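Local atomic coordinates of Iron(III) ABC transporter, periplasmic iron-compound-binding protein (Vibrio cholerae, PDB entry 5GGY), a protein that probably binds ferric siderophores such as iron-loaded Desferal in the periplasm and hands them to an ABC transporter for iron uptake. Residues Q60-R65 / A74-D79; D89-L94 / A98-L103; A149-A154 / L189-A194; Q183-Q188 / E269-S274. All coordinates share one frame; numbering follows the deposited sequence.

Interaction 1 of 4, residues Q60-R65 / A74-D79; sequences QDIGTR and AALKPD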
loop_
_atom_site.group_PDB
_atom_site.type_symbol
_atom_site.label_atom_id
_atom_site.label_comp_id
_atom_site.label_asym_id
_atom_site.label_seq_id
_atom_site.Cartn_x
_atom_site.Cartn_y
_atom_site.Cartn_z
ATOM N N GLN A 60 -19.768 -6.982 23.437
ATOM C CA GLN A 60 -21.031 -6.423 23.903
ATOM C C GLN A 60 -21.392 -5.152 23.146
ATOM O O GLN A 60 -20.514 -4.392 22.730
ATOM C CB GLN A 60 -20.979 -6.129 25.402
ATOM C CG GLN A 60 -20.862 -7.358 26.278
ATOM C CD GLN A 60 -21.642 -7.215 27.569
ATOM O OE1 GLN A 60 -22.811 -6.829 27.560
ATOM N NE2 GLN A 60 -20.996 -7.517 28.688
ATOM N N ASP A 61 -22.691 -4.932 22.972
ATOM C CA ASP A 61 -23.187 -3.723 22.327
ATOM C C ASP A 61 -23.282 -2.591 23.353
ATOM O O ASP A 61 -23.953 -2.727 24.379
ATOM C CB ASP A 61 -24.546 -3.983 21.675
ATOM C CG ASP A 61 -24.952 -2.884 20.709
ATOM O OD1 ASP A 61 -24.877 -1.692 21.081
ATOM O OD2 ASP A 61 -25.346 -3.215 19.570
ATOM N N ILE A 62 -22.611 -1.478 23.071
ATOM C CA ILE A 62 -22.549 -0.364 24.012
ATOM C C ILE A 62 -23.375 0.840 23.562
ATOM O O ILE A 62 -23.148 1.962 24.019
ATOM C CB ILE A 62 -21.089 0.087 24.249
ATOM C CG1 ILE A 62 -20.306 0.113 22.938
ATOM C CG2 ILE A 62 -20.400 -0.834 25.240
ATOM C CD1 ILE A 62 -20.386 1.426 22.193
ATOM N N GLY A 63 -24.329 0.606 22.666
ATOM C CA GLY A 63 -25.202 1.670 22.202
ATOM C C GLY A 63 -24.953 2.060 20.757
ATOM O O GLY A 63 -24.379 1.287 19.992
ATOM N N THR A 64 -25.387 3.258 20.379
ATOM C CA THR A 64 -25.209 3.734 19.012
ATOM C C THR A 64 -23.933 4.559 18.879
ATOM O O THR A 64 -23.369 5.018 19.872
ATOM C CB THR A 64 -26.412 4.575 18.542
ATOM O OG1 THR A 64 -26.498 5.774 19.322
ATOM C CG2 THR A 64 -27.706 3.786 18.686
ATOM N N ARG A 65 -23.486 4.744 17.642
ATOM C CA ARG A 65 -22.246 5.463 17.356
ATOM C C ARG A 65 -22.314 6.932 17.767
ATOM O O ARG A 65 -21.304 7.531 18.132
ATOM C CB ARG A 65 -21.908 5.358 15.866
ATOM C CG ARG A 65 -21.622 3.941 15.392
ATOM C CD ARG A 65 -21.798 3.806 13.887
ATOM N NE ARG A 65 -23.204 3.863 13.497
ATOM C CZ ARG A 65 -23.632 3.883 12.240
ATOM N NH1 ARG A 65 -22.762 3.855 11.241
ATOM N NH2 ARG A 65 -24.932 3.935 11.981
ATOM N N ALA A 74 -18.225 2.134 30.899
ATOM C CA ALA A 74 -17.483 2.167 32.155
ATOM C C ALA A 74 -17.537 0.819 32.866
ATOM O O ALA A 74 -16.544 0.369 33.437
ATOM C CB ALA A 74 -18.023 3.265 33.060
ATOM N N ALA A 75 -18.700 0.175 32.816
ATOM C CA ALA A 75 -18.896 -1.125 33.454
ATOM C C ALA A 75 -18.017 -2.204 32.830
ATOM O O ALA A 75 -17.687 -3.197 33.478
ATOM C CB ALA A 75 -20.359 -1.535 33.376
ATOM N N LEU A 76 -17.646 -2.008 31.569
ATOM C CA LEU A 76 -16.798 -2.964 30.866
ATOM C C LEU A 76 -15.334 -2.808 31.263
ATOM O O LEU A 76 -14.510 -3.674 30.966
ATOM C CB LEU A 76 -16.949 -2.807 29.351
ATOM C CG LEU A 76 -18.252 -3.317 28.733
ATOM C CD1 LEU A 76 -18.290 -3.037 27.238
ATOM C CD2 LEU A 76 -18.413 -4.803 29.003
ATOM N N LYS A 77 -15.028 -1.698 31.931
ATOM C CA LYS A 77 -13.677 -1.396 32.402
ATOM C C LYS A 77 -12.608 -1.516 31.316
ATOM O O LYS A 77 -11.706 -2.348 31.424
ATOM C CB LYS A 77 -13.317 -2.310 33.576
ATOM C CG LYS A 77 -13.862 -1.833 34.908
ATOM C CD LYS A 77 -14.069 -2.991 35.868
ATOM C CE LYS A 77 -14.184 -2.500 37.300
ATOM N NZ LYS A 77 -15.002 -1.262 37.399
ATOM N N PRO A 78 -12.695 -0.678 30.268
ATOM C CA PRO A 78 -11.698 -0.777 29.200
ATOM C C PRO A 78 -10.364 -0.168 29.606
ATOM O O PRO A 78 -10.264 0.463 30.659
ATOM C CB PRO A 78 -12.333 0.020 28.062
ATOM C CG PRO A 78 -13.122 1.072 28.765
ATOM C CD PRO A 78 -13.647 0.423 30.029
ATOM N N ASP A 79 -9.351 -0.365 28.772
ATOM C CA ASP A 79 -8.054 0.259 28.973
ATOM C C ASP A 79 -7.915 1.447 28.023
ATOM O O ASP A 79 -7.296 2.458 28.356
ATOM C CB ASP A 79 -6.926 -0.751 28.744
ATOM C CG ASP A 79 -7.032 -1.961 29.655
ATOM O OD1 ASP A 79 -7.211 -1.773 30.874
ATOM O OD2 ASP A 79 -6.942 -3.099 29.148
#
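Gln-60 opens the contact from the strand 60-61 side, sending its amide to the single leucine that answers for the other segment. Its CG lies anti to the carbonyl carbon (chi1 -66°) and the chain bends at chi2, which carries NE2 to 3.8 Å from Leu-76 CD2; this is van der Waals contact between the amide nitrogen and a methyl, at the solvent-facing end of the contact. Asp-61 turns its side chain the other way and works within its own segment: OD1 accepts from Gly-63 N at 2.8 Å, a nearly straight bond (159°) that forms an Asx turn. OD2 of the same carboxylate takes Leu-43 N. Ile-62, between Asp-61 and Gly-63, is the buried partner. Its CG2 branch meets Leu-76 CD1 at 3.6 Å, while the CG1 arm, held between the backbone N and the carbonyl carbon (chi1 42°), leads away from Leu-76 and leaves CG2 to make the touch. Leu-76 therefore divides its two methyls, CD1 to the isoleucine and CD2 to the glutamine, and lies across Ile-62 at about a right angle. Strand 60-61 pairs in parallel with strand 39-40, through backbone bonds from Gln-60 and Ile-62 to Ala-40. Helix 70-75 packs beside it, with Ile-73 against Ile-62 and Lys-72 reaching Asp-61 O, and Leu-76 adds its methyls at the C-terminal end of that helix region.

Interaction 2 of 4, residues D89-L94 / A98-L103; sequences DLLATL and APVVYL
The ring of Tyr-102 receives Leu-91 CD1 over one face. That methyl sits 3.7 Å from the ring centroid and 15° off the ring normal, a CH-pi contact shifted somewhat toward the CG and CD2 side of the ring. The second methyl, Leu-91 CD2, lies over the same face near the CD2 corner, 3.7 Å from Tyr-102 CD2, and also touches Val-100 CG1 at 3.9 Å. Leu-91 thus straddles the tyrosine and the valine, its side chain crossing both at about a right angle. With CG anti to the backbone N (chi1 175°), Tyr-102 leans its ring beside its own carbonyl carbon, where the leucine can cover it. One turn along the helix, Leu-94 presents CB, and Val-100 CG2 packs against it at 3.7 Å while also touching the carbonyl carbon of Leu-94. The one polar link is backbone to backbone: Ala-98 N donates to Leu-94 O at 3.2 Å. It ties the end of the helix to the chain that leads into the strand. Helix 91-95 and strand 100-102 are the last two elements of a beta-alpha-beta unit begun by strand 80-83, and Ala-83 of that strand touches both Leu-91 and Val-100. The chemistry is thus mainly apolar: alternate strand residues, Val-100 and Tyr-102, face the helix, and their packing depends on shape and dispersion, with the CH-pi contact setting a methyl against the aromatic face and the single hydrogen bond fixing the short connection.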
loop_
_atom_site.group_PDB
_atom_site.type_symbol
_atom_site.label_atom_id
_atom_site.label_comp_id
_atom_site.label_asym_id
_atom_site.label_seq_id
_atom_site.Cartn_x
_atom_site.Cartn_y
_atom_site.Cartn_z
ATOM N N ASP A 89 -17.557 15.142 20.119
ATOM C CA ASP A 89 -18.142 15.981 21.159
ATOM C C ASP A 89 -18.228 15.256 22.499
ATOM O O ASP A 89 -18.597 15.855 23.511
ATOM C CB ASP A 89 -19.533 16.463 20.735
ATOM C CG ASP A 89 -19.480 17.520 19.648
ATOM O OD1 ASP A 89 -18.510 18.307 19.625
ATOM O OD2 ASP A 89 -20.408 17.565 18.815
ATOM N N LEU A 90 -17.885 13.972 22.498
ATOM C CA LEU A 90 -17.935 13.164 23.710
ATOM C C LEU A 90 -16.543 12.783 24.198
ATOM O O LEU A 90 -16.406 12.091 25.204
ATOM C CB LEU A 90 -18.762 11.898 23.474
ATOM C CG LEU A 90 -20.277 12.067 23.360
ATOM C CD1 LEU A 90 -20.927 10.738 23.023
ATOM C CD2 LEU A 90 -20.852 12.633 24.648
ATOM N N LEU A 91 -15.518 13.248 23.486
ATOM C CA LEU A 91 -14.130 12.885 23.774
ATOM C C LEU A 91 -13.713 13.181 25.216
ATOM O O LEU A 91 -13.105 12.340 25.879
ATOM C CB LEU A 91 -13.183 13.607 22.812
ATOM C CG LEU A 91 -13.254 13.193 21.340
ATOM C CD1 LEU A 91 -12.203 13.926 20.518
ATOM C CD2 LEU A 91 -13.096 11.689 21.198
ATOM N N ALA A 92 -14.047 14.374 25.700
ATOM C CA ALA A 92 -13.651 14.793 27.043
ATOM C C ALA A 92 -14.314 13.938 28.122
ATOM O O ALA A 92 -13.691 13.602 29.129
ATOM C CB ALA A 92 -13.979 16.258 27.257
ATOM N N THR A 93 -15.578 13.589 27.901
ATOM C CA THR A 93 -16.321 12.751 28.838
ATOM C C THR A 93 -15.814 11.313 28.817
ATOM O O THR A 93 -15.664 10.678 29.864
ATOM C CB THR A 93 -17.832 12.752 28.524
ATOM O OG1 THR A 93 -18.337 14.091 28.590
ATOM C CG2 THR A 93 -18.584 11.879 29.516
ATOM N N LEU A 94 -15.558 10.801 27.616
ATOM C CA LEU A 94 -15.042 9.446 27.450
ATOM C C LEU A 94 -13.674 9.292 28.111
ATOM O O LEU A 94 -13.336 8.227 28.620
ATOM C CB LEU A 94 -14.958 9.090 25.964
ATOM C CG LEU A 94 -16.281 8.937 25.209
ATOM C CD1 LEU A 94 -16.084 9.227 23.727
ATOM C CD2 LEU A 94 -16.850 7.547 25.416
ATOM N N ALA A 98 -11.733 6.174 30.469
ATOM C CA ALA A 98 -10.482 5.541 30.075
ATOM C C ALA A 98 -9.791 6.410 29.030
ATOM O O ALA A 98 -10.442 7.241 28.396
ATOM C CB ALA A 98 -10.741 4.132 29.537
ATOM N N PRO A 99 -8.466 6.243 28.862
ATOM C CA PRO A 99 -7.743 6.974 27.814
ATOM C C PRO A 99 -8.389 6.807 26.441
ATOM O O PRO A 99 -8.810 5.705 26.092
ATOM C CB PRO A 99 -6.353 6.338 27.848
ATOM C CG PRO A 99 -6.184 5.941 29.271
ATOM C CD PRO A 99 -7.545 5.483 29.728
ATOM N N VAL A 100 -8.474 7.895 25.684
ATOM C CA VAL A 100 -9.163 7.877 24.398
ATOM C C VAL A 100 -8.218 8.088 23.221
ATOM O O VAL A 100 -7.453 9.054 23.189
ATOM C CB VAL A 100 -10.263 8.960 24.337
ATOM C CG1 VAL A 100 -10.945 8.948 22.975
ATOM C CG2 VAL A 100 -11.279 8.749 25.444
ATOM N N VAL A 101 -8.279 7.178 22.255
ATOM C CA VAL A 101 -7.539 7.335 21.013
ATOM C C VAL A 101 -8.485 7.834 19.925
ATOM O O VAL A 101 -9.386 7.114 19.496
ATOM C CB VAL A 101 -6.875 6.020 20.576
ATOM C CG1 VAL A 101 -5.983 6.256 19.372
ATOM C CG2 VAL A 101 -6.077 5.423 21.728
ATOM N N TYR A 102 -8.279 9.073 19.494
ATOM C CA TYR A 102 -9.184 9.726 18.558
ATOM C C TYR A 102 -8.619 9.730 17.141
ATOM O O TYR A 102 -7.697 10.484 16.830
ATOM C CB TYR A 102 -9.474 11.153 19.030
ATOM C CG TYR A 102 -10.305 11.993 18.083
ATOM C CD1 TYR A 102 -9.779 13.141 17.506
ATOM C CD2 TYR A 102 -11.616 11.647 17.775
ATOM C CE1 TYR A 102 -10.532 13.919 16.646
ATOM C CE2 TYR A 102 -12.373 12.416 16.917
ATOM C CZ TYR A 102 -11.828 13.550 16.355
ATOM O OH TYR A 102 -12.585 14.315 15.500
ATOM N N LEU A 103 -9.182 8.878 16.288
ATOM C CA LEU A 103 -8.743 8.772 14.900
ATOM C C LEU A 103 -9.873 9.127 13.942
ATOM O O LEU A 103 -10.614 8.250 13.497
ATOM C CB LEU A 103 -8.234 7.361 14.591
ATOM C CG LEU A 103 -7.373 6.654 15.638
ATOM C CD1 LEU A 103 -8.230 5.751 16.521
ATOM C CD2 LEU A 103 -6.256 5.862 14.978
#

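Interaction 3 of 4, residues A149-A154 / L189-A194; sequences ASLQHA and LGLSSA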
loop_
_atom_site.group_PDB
_atom_site.type_symbol
_atom_site.label_atom_id
_atom_site.label_comp_id
_atom_site.label_asym_id
_atom_site.label_seq_id
_atom_site.Cartn_x
_atom_site.Cartn_y
_atom_site.Cartn_z
ATOM N N ALA A 149 -7.080 -7.136 -13.407
ATOM C CA ALA A 149 -6.806 -8.014 -14.539
ATOM C C ALA A 149 -8.068 -8.747 -14.979
ATOM O O ALA A 149 -8.294 -8.957 -16.172
ATOM C CB ALA A 149 -5.713 -9.007 -14.184
ATOM N N SER A 150 -8.882 -9.134 -14.003
ATOM C CA SER A 150 -10.136 -9.823 -14.270
ATOM C C SER A 150 -11.098 -8.929 -15.050
ATOM O O SER A 150 -11.891 -9.409 -15.861
ATOM C CB SER A 150 -10.782 -10.280 -12.961
ATOM O OG SER A 150 -9.924 -11.148 -12.241
ATOM N N LEU A 151 -11.018 -7.625 -14.801
ATOM C CA LEU A 151 -11.866 -6.661 -15.491
ATOM C C LEU A 151 -11.399 -6.420 -16.923
ATOM O O LEU A 151 -12.201 -6.444 -17.855
ATOM C CB LEU A 151 -11.905 -5.340 -14.719
ATOM C CG LEU A 151 -12.623 -5.372 -13.368
ATOM C CD1 LEU A 151 -12.448 -4.051 -12.641
ATOM C CD2 LEU A 151 -14.098 -5.694 -13.550
ATOM N N GLN A 152 -10.099 -6.198 -17.097
ATOM C CA GLN A 152 -9.544 -5.928 -18.421
ATOM C C GLN A 152 -9.404 -7.205 -19.244
ATOM O O GLN A 152 -8.838 -7.192 -20.334
ATOM C CB GLN A 152 -8.191 -5.216 -18.304
ATOM C CG GLN A 152 -7.140 -5.981 -17.525
ATOM C CD GLN A 152 -5.973 -5.106 -17.108
ATOM O OE1 GLN A 152 -5.940 -3.911 -17.404
ATOM N NE2 GLN A 152 -5.009 -5.698 -16.411
ATOM N N HIS A 153 -9.916 -8.310 -18.710
ATOM C CA HIS A 153 -10.030 -9.549 -19.466
ATOM C C HIS A 153 -11.462 -9.697 -19.966
ATOM O O HIS A 153 -11.706 -10.232 -21.049
ATOM C CB HIS A 153 -9.635 -10.753 -18.610
ATOM C CG HIS A 153 -8.324 -11.370 -18.997
ATOM N ND1 HIS A 153 -7.110 -10.837 -18.625
ATOM C CD2 HIS A 153 -8.047 -12.482 -19.720
ATOM C CE1 HIS A 153 -6.136 -11.595 -19.107
ATOM N NE2 HIS A 153 -6.675 -12.593 -19.771
ATOM N N ALA A 154 -12.403 -9.210 -19.164
ATOM C CA ALA A 154 -13.821 -9.270 -19.497
ATOM C C ALA A 154 -14.281 -8.010 -20.226
ATOM O O ALA A 154 -15.256 -8.039 -20.971
ATOM C CB ALA A 154 -14.646 -9.479 -18.242
ATOM N N LEU A 189 -8.649 0.029 -9.320
ATOM C CA LEU A 189 -9.132 -1.080 -10.135
ATOM C C LEU A 189 -8.931 -0.806 -11.619
ATOM O O LEU A 189 -9.276 -1.632 -12.464
ATOM C CB LEU A 189 -10.609 -1.347 -9.844
ATOM C CG LEU A 189 -10.999 -2.790 -9.529
ATOM C CD1 LEU A 189 -10.049 -3.376 -8.504
ATOM C CD2 LEU A 189 -12.429 -2.832 -9.022
ATOM N N GLY A 190 -8.372 0.359 -11.931
ATOM C CA GLY A 190 -8.168 0.765 -13.308
ATOM C C GLY A 190 -9.398 1.410 -13.922
ATOM O O GLY A 190 -9.405 1.747 -15.105
ATOM N N LEU A 191 -10.442 1.583 -13.116
ATOM C CA LEU A 191 -11.694 2.163 -13.591
ATOM C C LEU A 191 -11.679 3.690 -13.544
ATOM O O LEU A 191 -11.003 4.289 -12.707
ATOM C CB LEU A 191 -12.870 1.627 -12.769
ATOM C CG LEU A 191 -13.166 0.131 -12.893
ATOM C CD1 LEU A 191 -14.045 -0.338 -11.746
ATOM C CD2 LEU A 191 -13.821 -0.176 -14.229
ATOM N N SER A 192 -12.426 4.315 -14.451
ATOM C CA SER A 192 -12.562 5.767 -14.465
ATOM C C SER A 192 -13.937 6.176 -13.941
ATOM O O SER A 192 -14.835 5.345 -13.818
ATOM C CB SER A 192 -12.334 6.317 -15.876
ATOM O OG SER A 192 -13.062 5.579 -16.842
ATOM N N SER A 193 -14.096 7.459 -13.631
ATOM C CA SER A 193 -15.344 7.960 -13.066
ATOM C C SER A 193 -16.299 8.442 -14.152
ATOM O O SER A 193 -15.916 9.216 -15.026
ATOM C CB SER A 193 -15.061 9.093 -12.078
ATOM O OG SER A 193 -14.090 8.703 -11.121
ATOM N N ALA A 194 -17.544 7.982 -14.089
ATOM C CA ALA A 194 -18.556 8.379 -15.061
ATOM C C ALA A 194 -19.124 9.749 -14.713
ATOM O O ALA A 194 -19.508 10.515 -15.597
ATOM C CB ALA A 194 -19.668 7.345 -15.132
#
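Apolar packing carries the whole contact, and it passes through one methyl. Leu-151 CD1 approaches Leu-189 at its branch point, 3.7 Å from CG and 3.8 Å from CD2, so the methyl lies against the CG-CD2 side of the other leucine. The two side chains cross at about a right angle. The same CD1 lies 4.1 Å from Leu-191 CD1, a lighter touch that brings in the residue two further on. Leu-151 has CG anti to its carbonyl carbon (chi1 -68°), and this rotation brings CD1 over to both Leu-189 and Leu-191.

The backbone between those two leucines is shaped by Gly-190, which has positive phi and ends helix 181-188 in a Schellman motif, reversing the chain between Leu-189 and Leu-191.

All three leucines are buried. They join the end of the long helix 130-154 to the turn leading into strand 192-193, which runs parallel to strand 161-167. Helix 262-276 lines the same apolar layer, with Leu-276 on Leu-151, Thr-272 on Leu-189 and Leu-275 on Leu-191, while Val-162 of strand 161-167 also meets Leu-191.

Interaction 4 of 4, residues Q183-Q188 / E269-S274; sequences QYVLEQ and EAITES
Two helices of the C-terminal half, 181-188 and 262-276, pack here in the buried interior, and Ile-271 is the residue that bridges them. Its CD1 comes up to Val-185 CG1 at 3.7 Å, the two side chains reaching toward each other tip to tip. On the valine, CG1 lies anti to the backbone N (chi1 161°) and makes this touch. On the isoleucine, CG1 stands anti to the carbonyl carbon (chi1 -76°) and chi2 is extended, so CD1 is carried out to the facing helix. The other branch, Ile-271 CG2, faces Leu-186 CD2 at a looser 4.4 Å. Ile-271 therefore spreads its two arms over consecutive residues of the other helix, while Val-185 also packs on Ser-267 and Ala-268, a turn back along helix 262-276.

Polar groups lie away from this apolar seam. Gln-183 NE2 donates to Glu-187 OE2 at 2.7 Å, one turn further on in the same helix; it meets the anti side of the carboxylate, 17° out of its plane. The other oxygen, Glu-187 OE1, bonds to Ser-57 OG of the second subunit, so the carboxylate is gripped from within its helix and across to the second subunit. On helix 262-276, Glu-269 forms a salt bridge with Arg-143, and Glu-273 one with Arg-253. Between the helices, then, cohesion comes from burial and dispersion between branched aliphatic chains, without directional bonds, whereas polar groups at the flanks link helix 181-188 to the second subunit and helix 262-276 to other parts of its own chain.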
loop_
_atom_site.group_PDB
_atom_site.type_symbol
_atom_site.label_atom_id
_atom_site.label_comp_id
_atom_site.label_asym_id
_atom_site.label_seq_id
_atom_site.Cartn_x
_atom_site.Cartn_y
_atom_site.Cartn_z
ATOM N N GLN A 183 -14.185 5.691 -4.614
ATOM C CA GLN A 183 -13.406 6.371 -5.644
ATOM C C GLN A 183 -11.985 5.818 -5.698
ATOM O O GLN A 183 -11.439 5.573 -6.774
ATOM C CB GLN A 183 -13.378 7.879 -5.388
ATOM C CG GLN A 183 -12.417 8.649 -6.280
ATOM C CD GLN A 183 -12.869 8.715 -7.727
ATOM O OE1 GLN A 183 -14.006 8.376 -8.056
ATOM N NE2 GLN A 183 -11.975 9.159 -8.604
ATOM N N TYR A 184 -11.397 5.623 -4.522
ATOM C CA TYR A 184 -10.070 5.038 -4.399
ATOM C C TYR A 184 -10.061 3.627 -4.972
ATOM O O TYR A 184 -9.126 3.229 -5.666
ATOM C CB TYR A 184 -9.636 5.031 -2.930
ATOM C CG TYR A 184 -8.434 4.159 -2.618
ATOM C CD1 TYR A 184 -8.589 2.822 -2.258
ATOM C CD2 TYR A 184 -7.150 4.682 -2.646
ATOM C CE1 TYR A 184 -7.497 2.030 -1.965
ATOM C CE2 TYR A 184 -6.053 3.898 -2.351
ATOM C CZ TYR A 184 -6.233 2.573 -2.010
ATOM O OH TYR A 184 -5.143 1.786 -1.717
ATOM N N VAL A 185 -11.116 2.880 -4.667
ATOM C CA VAL A 185 -11.276 1.520 -5.162
ATOM C C VAL A 185 -11.361 1.490 -6.690
ATOM O O VAL A 185 -10.714 0.663 -7.340
ATOM C CB VAL A 185 -12.530 0.858 -4.556
ATOM C CG1 VAL A 185 -12.972 -0.340 -5.381
ATOM C CG2 VAL A 185 -12.278 0.466 -3.100
ATOM N N LEU A 186 -12.153 2.397 -7.256
ATOM C CA LEU A 186 -12.294 2.509 -8.706
ATOM C C LEU A 186 -10.959 2.809 -9.383
ATOM O O LEU A 186 -10.590 2.152 -10.355
ATOM C CB LEU A 186 -13.312 3.594 -9.065
ATOM C CG LEU A 186 -14.767 3.361 -8.658
ATOM C CD1 LEU A 186 -15.639 4.538 -9.070
ATOM C CD2 LEU A 186 -15.290 2.067 -9.259
ATOM N N GLU A 187 -10.242 3.806 -8.868
ATOM C CA GLU A 187 -8.944 4.181 -9.424
ATOM C C GLU A 187 -7.940 3.038 -9.317
ATOM O O GLU A 187 -7.170 2.781 -10.242
ATOM C CB GLU A 187 -8.394 5.423 -8.717
ATOM C CG GLU A 187 -9.241 6.672 -8.875
ATOM C CD GLU A 187 -8.713 7.824 -8.047
ATOM O OE1 GLU A 187 -7.643 7.661 -7.426
ATOM O OE2 GLU A 187 -9.363 8.890 -8.012
ATOM N N GLN A 188 -7.959 2.355 -8.179
ATOM C CA GLN A 188 -7.060 1.236 -7.931
ATOM C C GLN A 188 -7.429 0.027 -8.792
ATOM O O GLN A 188 -6.624 -0.888 -8.972
ATOM C CB GLN A 188 -7.091 0.859 -6.448
ATOM C CG GLN A 188 -5.823 0.214 -5.934
ATOM C CD GLN A 188 -4.696 1.208 -5.728
ATOM O OE1 GLN A 188 -3.996 1.575 -6.672
ATOM N NE2 GLN A 188 -4.512 1.644 -4.487
ATOM N N GLU A 269 -13.581 -6.154 -4.331
ATOM C CA GLU A 269 -14.053 -7.477 -4.724
ATOM C C GLU A 269 -15.543 -7.472 -5.053
ATOM O O GLU A 269 -15.977 -8.104 -6.018
ATOM C CB GLU A 269 -13.760 -8.497 -3.619
ATOM C CG GLU A 269 -12.275 -8.721 -3.365
ATOM C CD GLU A 269 -12.011 -9.790 -2.323
ATOM O OE1 GLU A 269 -12.808 -9.897 -1.367
ATOM O OE2 GLU A 269 -11.010 -10.525 -2.459
ATOM N N ALA A 270 -16.322 -6.755 -4.249
ATOM C CA ALA A 270 -17.766 -6.688 -4.437
ATOM C C ALA A 270 -18.112 -5.892 -5.687
ATOM O O ALA A 270 -19.000 -6.271 -6.452
ATOM C CB ALA A 270 -18.430 -6.077 -3.216
ATOM N N ILE A 271 -17.401 -4.789 -5.890
ATOM C CA ILE A 271 -17.584 -3.958 -7.074
ATOM C C ILE A 271 -17.193 -4.724 -8.337
ATOM O O ILE A 271 -17.922 -4.703 -9.329
ATOM C CB ILE A 271 -16.767 -2.653 -6.975
ATOM C CG1 ILE A 271 -17.448 -1.677 -6.008
ATOM C CG2 ILE A 271 -16.591 -2.014 -8.343
ATOM C CD1 ILE A 271 -16.663 -0.402 -5.761
ATOM N N THR A 272 -16.049 -5.402 -8.289
ATOM C CA THR A 272 -15.592 -6.234 -9.399
ATOM C C THR A 272 -16.628 -7.298 -9.736
ATOM O O THR A 272 -16.990 -7.478 -10.899
ATOM C CB THR A 272 -14.251 -6.921 -9.081
ATOM O OG1 THR A 272 -13.225 -5.930 -8.947
ATOM C CG2 THR A 272 -13.870 -7.891 -10.188
ATOM N N GLU A 273 -17.104 -7.988 -8.705
ATOM C CA GLU A 273 -18.126 -9.019 -8.850
ATOM C C GLU A 273 -19.388 -8.502 -9.537
ATOM O O GLU A 273 -19.906 -9.134 -10.458
ATOM C CB GLU A 273 -18.471 -9.597 -7.477
ATOM C CG GLU A 273 -19.758 -10.386 -7.429
ATOM C CD GLU A 273 -20.111 -10.807 -6.020
ATOM O OE1 GLU A 273 -19.190 -10.880 -5.178
ATOM O OE2 GLU A 273 -21.305 -11.052 -5.750
ATOM N N SER A 274 -19.876 -7.347 -9.099
ATOM C CA SER A 274 -21.071 -6.754 -9.696
ATOM C C SER A 274 -20.800 -6.221 -11.097
ATOM O O SER A 274 -21.710 -6.115 -11.915
ATOM C CB SER A 274 -21.616 -5.630 -8.808
ATOM O OG SER A 274 -22.495 -6.140 -7.827
#

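How the interactions relate
The four contacts fall into two pairs on opposite sides of the chain's centre. Interactions 1 and 2 come first along the chain, one after the other; their centres are about 13 Å apart, and they touch where Asp-79 and Pro-78 meet Pro-99 and Ala-98, beside the parallel sheet containing strands 80-83 and 100-102. Interactions 3 and 4 have centres about 8 Å apart and alternate along the sequence, sharing the passage from helix 181-188 to strand 192-193 and packing around Thr-272 of helix 262-276. Between the pairs, centres lie about 33 to 42 Å apart. The pairs thus lie in separate lobes, consistent with the two-lobed fold of this family of periplasmic binding proteins.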